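Local coordinates for protein Non-ribosomal peptide synthetase (Streptomyces halstedii, PDB 3WV4) that belongs to the AMP-binding (ANL) superfamily and is the N-terminal domain of a non-ribosomal peptide synthetase, at residues 304-309 and 329-334; 272-277 and 293-298; 188-193 and 213-218. All coordinates share one frame; numbering follows the deposited sequence.

Contact 1 of 3, residues 304-309 and 329-334; sequences EGAPTL and SAFPGA
Phe331, the first residue to leave the helical path of helix 321-330, turns its side chain onto the loop 304-309, where Leu309 and Ala306 receive it. Both large side chains have CG anti to the carbonyl carbon, and they run side by side in the same direction. This brings one methyl branch of Leu309, CD1, over a face of the ring as a CH-pi contact, 4.1 Å from the Phe331 ring centroid and 24° off the ring normal. The methyl is displaced toward the rim, so its nearest ring atom is Phe331 CE2 at 3.8 Å. Ala306 meets the same flank of the ring: its CB lies 3.6 Å from Phe331 CE2, while Ala306 O approaches CD2 at the edge, near the ring plane. That oxygen also accepts Leu309 N at 3.2 Å, closing the type I turn from Ala306 to Leu309 that sets both residues against the ring. A second type I turn, Phe331 to Ala334, carries Ala334 CB to 3.5 Å from Leu309 O. Around this buried join, Phe312 of strand 311-314 meets the Phe331 ring with inclined planes, Leu295 and Ile299 of helix 289-300 also touch Phe331, and strand 335-340 follows directly.

Contact 2 of 3, residues 272-277 and 293-298; sequences ALVKSL and SMLTTL
Helices 273-280 and 289-300 meet almost perpendicularly, the axes of the contacting segments 10.4 Å apart with a signed crossing angle of -91°, and the space between them is filled by aliphatic side chains. Leu295 meets three residues of the other helix. With CG anti to its backbone N (chi1 -173°), it extends CD1 into their midst: Val274 CG2 lies 3.8 Å from Leu295 CD1, Leu277 CD1 is at 3.9 Å from the same methyl, and Leu273 CD2 stands slightly farther off. The directions differ. Leu277 and Leu295 come tip to tip, whereas Leu273 and Val274 each cross Leu295 at about a right angle. One turn on, Leu298 swings its CG beside its own backbone N and lies across Leu273, with Leu298 CD2 3.6 Å from Leu273 CB. Val274 and Leu298 run alongside in opposing directions, so that Val274 CG2 rests on Leu298 CB at 3.8 Å. At the start of the first helix, Ala272 O, of the N-cap residue, accepts both Ser276 N and, at 2.7 Å and from above the carbonyl plane, Ser276 OG. Helix 273-280, touched by Phe238 of strand 236-239 from another sheet, precedes strand 284-287 and packs across helix 289-300, which is the connection of a beta-alpha-beta unit between the parallel neighbouring strands 284-287 and 311-314.

Contact 3 of 3, residues 188-193 and 213-218; sequences VEVSPE and CPHQQI
Val190 lays its CG1 methyl over one face of the His215 imidazole, 4.0 Å from the ring centroid and 26° off the normal. The methyl sits toward the NE2 side, with Val190 CG1 3.7 Å from His215 NE2, and the two side chains cross at about a right angle. Val190 has CG1 anti to its backbone N, while His215 turns CG anti to its carbonyl carbon, which directs the ring back toward the incoming loop. The ring is fixed by a hydrogen bond at ND1, which accepts from Val47 N, and His48 meets the imidazole with its ring nearly perpendicular.

Further along the loop a single backbone hydrogen bond joins the packing. Pro192 O accepts Gln216 N at 2.9 Å, with a bent N-H...O angle of 145°, although the place of this oxygen is less sure because it is modelled too close to Gln216. Pro192 CB lies 3.6 Å from Gln216 CG. The bond serves an N-H in the first turn of helix 215-229, whose N-cap position is Pro214. This helix follows the second strand of the hairpin 195-200/210-214, and the turn of that hairpin carries the Ser/Thr/Gly-rich signature sequence of the AMP-binding family; the loop 188-193 thus enters the hairpin alongside the point where the helix leaves it.

An ST turn shapes the last residues of the loop, with Ser191 OG accepting Glu193 N at 3.0 Å in a nearly straight bond (163°). Beyond it, Glu193 O lies 3.7 Å from Pro214 CB. The side chains of Glu193 and Gln216, both stretched out past CG, run side by side in the same direction; Glu193 CG is 3.6 Å from Gln216 OE1, a packing contact of aliphatic chain with amide.

In the fold
Contacts 1 and 2 form one continuous packing region, with centres 11 Å apart. Three touches join them: Gly305 O lies 3.6 Å from Val274 CG1, Ala306 CB is 4.1 Å from Leu277 CB, and Phe331 CE1 is 4.1 Å from Leu295 CD2. Leu295 thus serves both, CD1 within the helix pair and CD2 between Leu277 and the Phe331 ring. Contact 3 lies across the chain's centre, its own centre about 39 Å from that of contact 1 and 38 Å from that of contact 2, with nearest atoms no closer than about 23 Å. Along the sequence the three follow in series: contact 3, contact 2, then contact 1.

Contact 1 of 3, residues 304-309 and 329-334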
loop_
_atom_site.group_PDB
_atom_site.type_symbol
_atom_site.label_atom_id
_atom_site.label_comp_id
_atom_site.label_asym_id
_atom_site.label_seq_id
_atom_site.Cartn_x
_atom_site.Cartn_y
_atom_site.Cartn_z
ATOM N N GLU A 304 4.472 -26.215 16.939
ATOM C CA GLU A 304 5.707 -25.965 16.172
ATOM C C GLU A 304 5.922 -24.486 15.908
ATOM O O GLU A 304 7.022 -24.097 15.555
ATOM C CB GLU A 304 5.685 -26.696 14.826
ATOM C CG GLU A 304 6.351 -28.047 14.898
ATOM C CD GLU A 304 6.235 -28.798 13.593
ATOM O OE1 GLU A 304 7.043 -28.550 12.685
ATOM O OE2 GLU A 304 5.302 -29.607 13.479
ATOM N N GLY A 305 4.842 -23.702 16.030
ATOM C CA GLY A 305 4.882 -22.233 15.960
ATOM C C GLY A 305 5.283 -21.649 14.615
ATOM O O GLY A 305 5.054 -22.232 13.553
ATOM N N ALA A 306 5.869 -20.457 14.669
ATOM C CA ALA A 306 6.507 -19.886 13.500
ATOM C C ALA A 306 7.614 -18.995 14.043
ATOM O O ALA A 306 7.517 -17.770 14.075
ATOM C CB ALA A 306 5.516 -19.147 12.627
ATOM N N PRO A 307 8.675 -19.624 14.521
ATOM C CA PRO A 307 9.783 -18.873 15.180
ATOM C C PRO A 307 10.491 -17.820 14.313
ATOM O O PRO A 307 11.114 -16.952 14.849
ATOM C CB PRO A 307 10.777 -20.002 15.575
ATOM C CG PRO A 307 10.456 -21.144 14.600
ATOM C CD PRO A 307 8.950 -21.071 14.484
ATOM N N THR A 308 10.378 -17.876 12.990
ATOM C CA THR A 308 11.018 -16.841 12.156
ATOM C C THR A 308 10.364 -15.449 12.242
ATOM O O THR A 308 11.002 -14.473 11.952
ATOM C CB THR A 308 11.045 -17.296 10.704
ATOM O OG1 THR A 308 9.695 -17.567 10.295
ATOM C CG2 THR A 308 11.929 -18.561 10.564
ATOM N N LEU A 309 9.099 -15.380 12.650
ATOM C CA LEU A 309 8.368 -14.124 12.787
ATOM C C LEU A 309 8.988 -13.172 13.817
ATOM O O LEU A 309 9.116 -13.524 14.992
ATOM C CB LEU A 309 6.941 -14.413 13.170
ATOM C CG LEU A 309 6.053 -14.783 11.980
ATOM C CD1 LEU A 309 4.713 -15.162 12.516
ATOM C CD2 LEU A 309 5.884 -13.616 11.000
ATOM N N SER A 329 3.024 -14.206 23.483
ATOM C CA SER A 329 3.164 -15.501 24.075
ATOM C C SER A 329 3.468 -16.587 23.010
ATOM O O SER A 329 4.334 -17.416 23.208
ATOM C CB SER A 329 1.891 -15.814 24.869
ATOM O OG SER A 329 1.974 -17.046 25.530
ATOM N N ALA A 330 2.791 -16.503 21.876
ATOM C CA ALA A 330 2.969 -17.442 20.774
ATOM C C ALA A 330 4.244 -17.183 19.979
ATOM O O ALA A 330 4.879 -18.134 19.557
ATOM C CB ALA A 330 1.769 -17.414 19.848
ATOM N N PHE A 331 4.627 -15.919 19.835
ATOM C CA PHE A 331 5.834 -15.502 19.115
ATOM C C PHE A 331 6.663 -14.513 19.950
ATOM O O PHE A 331 6.625 -13.303 19.697
ATOM C CB PHE A 331 5.413 -14.810 17.865
ATOM C CG PHE A 331 4.443 -15.610 17.043
ATOM C CD1 PHE A 331 3.107 -15.337 17.082
ATOM C CD2 PHE A 331 4.902 -16.680 16.231
ATOM C CE1 PHE A 331 2.231 -16.079 16.341
ATOM C CE2 PHE A 331 4.017 -17.413 15.461
ATOM C CZ PHE A 331 2.663 -17.118 15.523
ATOM N N PRO A 332 7.418 -15.012 20.939
ATOM C CA PRO A 332 8.079 -14.092 21.876
ATOM C C PRO A 332 9.215 -13.325 21.234
ATOM O O PRO A 332 9.647 -12.358 21.776
ATOM C CB PRO A 332 8.626 -15.027 22.943
ATOM C CG PRO A 332 8.743 -16.317 22.238
ATOM C CD PRO A 332 7.575 -16.392 21.352
ATOM N N GLY A 333 9.635 -13.732 20.051
ATOM C CA GLY A 333 10.628 -12.985 19.277
ATOM C C GLY A 333 10.076 -11.879 18.419
ATOM O O GLY A 333 10.817 -11.252 17.684
ATOM N N ALA A 334 8.771 -11.621 18.499
ATOM C CA ALA A 334 8.161 -10.773 17.547
ATOM C C ALA A 334 7.681 -9.530 18.254
ATOM O O ALA A 334 7.155 -9.619 19.341
ATOM C CB ALA A 334 7.004 -11.488 16.817
#

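Contact 2 of 3, residues 272-277 and 293-298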
loop_
_atom_site.group_PDB
_atom_site.type_symbol
_atom_site.label_atom_id
_atom_site.label_comp_id
_atom_site.label_asym_id
_atom_site.label_seq_id
_atom_site.Cartn_x
_atom_site.Cartn_y
_atom_site.Cartn_z
ATOM N N ALA A 272 -4.798 -22.999 7.419
ATOM C CA ALA A 272 -3.404 -23.509 7.506
ATOM C C ALA A 272 -2.389 -22.369 7.635
ATOM O O ALA A 272 -1.184 -22.518 7.414
ATOM C CB ALA A 272 -3.073 -24.365 6.304
ATOM N N LEU A 273 -2.907 -21.218 8.023
ATOM C CA LEU A 273 -2.118 -20.050 8.239
ATOM C C LEU A 273 -0.785 -20.280 8.949
ATOM O O LEU A 273 0.242 -19.803 8.468
ATOM C CB LEU A 273 -2.946 -19.045 9.009
ATOM C CG LEU A 273 -2.327 -17.663 9.066
ATOM C CD1 LEU A 273 -2.070 -17.125 7.660
ATOM C CD2 LEU A 273 -3.248 -16.752 9.854
ATOM N N VAL A 274 -0.791 -21.002 10.079
ATOM C CA VAL A 274 0.432 -21.134 10.890
ATOM C C VAL A 274 1.549 -21.902 10.163
ATOM O O VAL A 274 2.737 -21.540 10.226
ATOM C CB VAL A 274 0.177 -21.823 12.236
ATOM C CG1 VAL A 274 1.483 -21.951 13.023
ATOM C CG2 VAL A 274 -0.860 -21.044 13.048
ATOM N N LYS A 275 1.141 -22.949 9.481
ATOM C CA LYS A 275 2.021 -23.731 8.653
ATOM C C LYS A 275 2.606 -22.884 7.518
ATOM O O LYS A 275 3.830 -22.795 7.353
ATOM C CB LYS A 275 1.231 -24.908 8.081
ATOM C CG LYS A 275 2.067 -25.985 7.421
ATOM C CD LYS A 275 1.161 -26.941 6.664
ATOM C CE LYS A 275 1.899 -28.197 6.292
ATOM N NZ LYS A 275 1.020 -29.136 5.535
ATOM N N SER A 276 1.740 -22.241 6.752
ATOM C CA SER A 276 2.199 -21.335 5.703
ATOM C C SER A 276 3.274 -20.365 6.225
ATOM O O SER A 276 4.285 -20.136 5.571
ATOM C CB SER A 276 1.019 -20.556 5.124
ATOM O OG SER A 276 -0.169 -21.320 5.233
ATOM N N LEU A 277 3.040 -19.780 7.392
ATOM C CA LEU A 277 3.981 -18.829 7.927
ATOM C C LEU A 277 5.320 -19.451 8.164
ATOM O O LEU A 277 6.335 -18.904 7.742
ATOM C CB LEU A 277 3.472 -18.227 9.231
ATOM C CG LEU A 277 2.270 -17.308 8.963
ATOM C CD1 LEU A 277 1.501 -16.999 10.251
ATOM C CD2 LEU A 277 2.800 -16.004 8.400
ATOM N N SER A 293 -6.402 -12.225 15.883
ATOM C CA SER A 293 -7.181 -13.151 16.733
ATOM C C SER A 293 -7.236 -14.536 16.116
ATOM O O SER A 293 -7.016 -15.522 16.796
ATOM C CB SER A 293 -8.629 -12.707 16.892
ATOM O OG SER A 293 -8.706 -11.322 16.977
ATOM N N MET A 294 -7.495 -14.600 14.831
ATOM C CA MET A 294 -7.481 -15.879 14.119
ATOM C C MET A 294 -6.114 -16.567 14.295
ATOM O O MET A 294 -6.054 -17.777 14.550
ATOM C CB MET A 294 -7.764 -15.667 12.641
ATOM C CG MET A 294 -8.210 -16.896 11.847
ATOM S SD MET A 294 -8.024 -16.738 10.030
ATOM C CE MET A 294 -8.622 -15.065 9.690
ATOM N N LEU A 295 -5.026 -15.799 14.146
ATOM C CA LEU A 295 -3.688 -16.346 14.324
ATOM C C LEU A 295 -3.409 -16.878 15.755
ATOM O O LEU A 295 -2.775 -17.903 15.930
ATOM C CB LEU A 295 -2.605 -15.316 13.937
ATOM C CG LEU A 295 -1.122 -15.816 13.917
ATOM C CD1 LEU A 295 -0.960 -17.207 13.319
ATOM C CD2 LEU A 295 -0.119 -14.888 13.232
ATOM N N THR A 296 -3.867 -16.177 16.770
ATOM C CA THR A 296 -3.651 -16.619 18.152
ATOM C C THR A 296 -4.507 -17.873 18.487
ATOM O O THR A 296 -4.036 -18.796 19.152
ATOM C CB THR A 296 -3.995 -15.495 19.112
ATOM O OG1 THR A 296 -5.322 -15.046 18.834
ATOM C CG2 THR A 296 -3.003 -14.308 18.935
ATOM N N THR A 297 -5.743 -17.891 17.990
ATOM C CA THR A 297 -6.642 -19.049 18.019
ATOM C C THR A 297 -6.007 -20.292 17.316
ATOM O O THR A 297 -5.962 -21.386 17.908
ATOM C CB THR A 297 -7.985 -18.626 17.385
ATOM O OG1 THR A 297 -8.555 -17.587 18.191
ATOM C CG2 THR A 297 -8.974 -19.769 17.257
ATOM N N LEU A 298 -5.452 -20.088 16.111
ATOM C CA LEU A 298 -4.819 -21.184 15.346
ATOM C C LEU A 298 -3.526 -21.736 15.969
ATOM O O LEU A 298 -3.176 -22.913 15.781
ATOM C CB LEU A 298 -4.507 -20.785 13.898
ATOM C CG LEU A 298 -5.556 -20.725 12.799
ATOM C CD1 LEU A 298 -6.942 -20.407 13.297
ATOM C CD2 LEU A 298 -5.141 -19.722 11.724
#

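Contact 3 of 3, residues 188-193 and 213-218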
loop_
_atom_site.group_PDB
_atom_site.type_symbol
_atom_site.label_atom_id
_atom_site.label_comp_id
_atom_site.label_asym_id
_atom_site.label_seq_id
_atom_site.Cartn_x
_atom_site.Cartn_y
_atom_site.Cartn_z
ATOM N N VAL A 188 10.901 6.578 -20.207
ATOM C CA VAL A 188 10.093 7.606 -20.792
ATOM C C VAL A 188 10.047 8.654 -19.712
ATOM O O VAL A 188 10.268 8.321 -18.561
ATOM C CB VAL A 188 8.698 7.030 -21.084
ATOM C CG1 VAL A 188 7.586 7.764 -20.346
ATOM C CG2 VAL A 188 8.447 6.886 -22.562
ATOM N N GLU A 189 9.746 9.897 -20.079
ATOM C CA GLU A 189 9.627 11.002 -19.150
ATOM C C GLU A 189 8.473 10.795 -18.171
ATOM O O GLU A 189 7.337 10.700 -18.579
ATOM C CB GLU A 189 9.419 12.311 -19.950
ATOM C CG GLU A 189 9.062 13.582 -19.141
ATOM C CD GLU A 189 10.267 14.395 -18.678
ATOM O OE1 GLU A 189 11.379 13.837 -18.558
ATOM O OE2 GLU A 189 10.084 15.603 -18.415
ATOM N N VAL A 190 8.793 10.714 -16.884
ATOM C CA VAL A 190 7.776 10.730 -15.823
ATOM C C VAL A 190 8.245 11.675 -14.740
ATOM O O VAL A 190 9.399 11.600 -14.315
ATOM C CB VAL A 190 7.610 9.341 -15.208
ATOM C CG1 VAL A 190 6.585 9.371 -14.066
ATOM C CG2 VAL A 190 7.232 8.343 -16.289
ATOM N N SER A 191 7.379 12.570 -14.308
ATOM C CA SER A 191 7.781 13.556 -13.290
ATOM C C SER A 191 7.474 12.994 -11.924
ATOM O O SER A 191 6.491 12.275 -11.772
ATOM C CB SER A 191 7.019 14.869 -13.473
ATOM O OG SER A 191 7.171 15.675 -12.326
ATOM N N PRO A 192 8.300 13.323 -10.918
ATOM C CA PRO A 192 7.975 12.947 -9.551
ATOM C C PRO A 192 6.626 13.460 -9.101
ATOM O O PRO A 192 6.055 12.912 -8.140
ATOM C CB PRO A 192 9.067 13.618 -8.754
ATOM C CG PRO A 192 10.255 13.512 -9.683
ATOM C CD PRO A 192 9.694 13.788 -11.037
ATOM N N GLU A 193 6.122 14.505 -9.774
ATOM C CA GLU A 193 4.824 15.075 -9.424
ATOM C C GLU A 193 3.697 14.403 -10.137
ATOM O O GLU A 193 2.565 14.675 -9.855
ATOM C CB GLU A 193 4.807 16.561 -9.747
ATOM C CG GLU A 193 5.734 17.371 -8.842
ATOM C CD GLU A 193 5.980 18.793 -9.341
ATOM O OE1 GLU A 193 5.047 19.608 -9.309
ATOM O OE2 GLU A 193 7.111 19.079 -9.775
ATOM N N CYS A 213 -2.468 10.107 -5.696
ATOM C CA CYS A 213 -1.171 9.915 -5.107
ATOM C C CYS A 213 -0.096 10.061 -6.120
ATOM O O CYS A 213 0.053 9.183 -7.003
ATOM C CB CYS A 213 -1.081 8.519 -4.469
ATOM S SG CYS A 213 -2.308 8.180 -3.195
ATOM N N PRO A 214 0.711 11.114 -5.993
ATOM C CA PRO A 214 1.829 11.257 -6.884
ATOM C C PRO A 214 2.979 10.359 -6.533
ATOM O O PRO A 214 3.126 9.957 -5.407
ATOM C CB PRO A 214 2.249 12.732 -6.702
ATOM C CG PRO A 214 1.060 13.386 -6.071
ATOM C CD PRO A 214 0.543 12.308 -5.166
ATOM N N HIS A 215 3.852 10.128 -7.490
ATOM C CA HIS A 215 5.102 9.361 -7.263
ATOM C C HIS A 215 5.901 9.745 -6.048
ATOM O O HIS A 215 6.279 8.881 -5.240
ATOM C CB HIS A 215 6.037 9.520 -8.478
ATOM C CG HIS A 215 5.639 8.670 -9.640
ATOM N ND1 HIS A 215 6.286 7.489 -9.949
ATOM C CD2 HIS A 215 4.643 8.803 -10.554
ATOM C CE1 HIS A 215 5.714 6.945 -11.013
ATOM N NE2 HIS A 215 4.712 7.715 -11.392
ATOM N N GLN A 216 6.198 11.020 -5.884
ATOM C CA GLN A 216 7.158 11.364 -4.824
ATOM C C GLN A 216 6.636 11.100 -3.442
ATOM O O GLN A 216 7.393 10.730 -2.564
ATOM C CB GLN A 216 7.519 12.848 -4.734
ATOM C CG GLN A 216 7.053 13.787 -5.770
ATOM C CD GLN A 216 7.531 15.214 -5.500
ATOM O OE1 GLN A 216 6.772 16.163 -5.664
ATOM N NE2 GLN A 216 8.765 15.352 -5.079
ATOM N N GLN A 217 5.371 11.451 -3.201
ATOM C CA GLN A 217 4.769 11.244 -1.894
ATOM C C GLN A 217 4.837 9.741 -1.545
ATOM O O GLN A 217 5.103 9.362 -0.405
ATOM C CB GLN A 217 3.310 11.686 -1.880
ATOM C CG GLN A 217 3.072 13.156 -1.646
ATOM C CD GLN A 217 3.031 13.960 -2.928
ATOM O OE1 GLN A 217 3.783 13.708 -3.857
ATOM N NE2 GLN A 217 2.133 14.907 -2.990
ATOM N N ILE A 218 4.583 8.903 -2.541
ATOM C CA ILE A 218 4.491 7.466 -2.337
ATOM C C ILE A 218 5.847 6.957 -1.922
ATOM O O ILE A 218 5.980 6.302 -0.917
ATOM C CB ILE A 218 3.982 6.709 -3.602
ATOM C CG1 ILE A 218 2.475 6.991 -3.862
ATOM C CG2 ILE A 218 4.095 5.198 -3.426
ATOM C CD1 ILE A 218 1.997 6.439 -5.216
#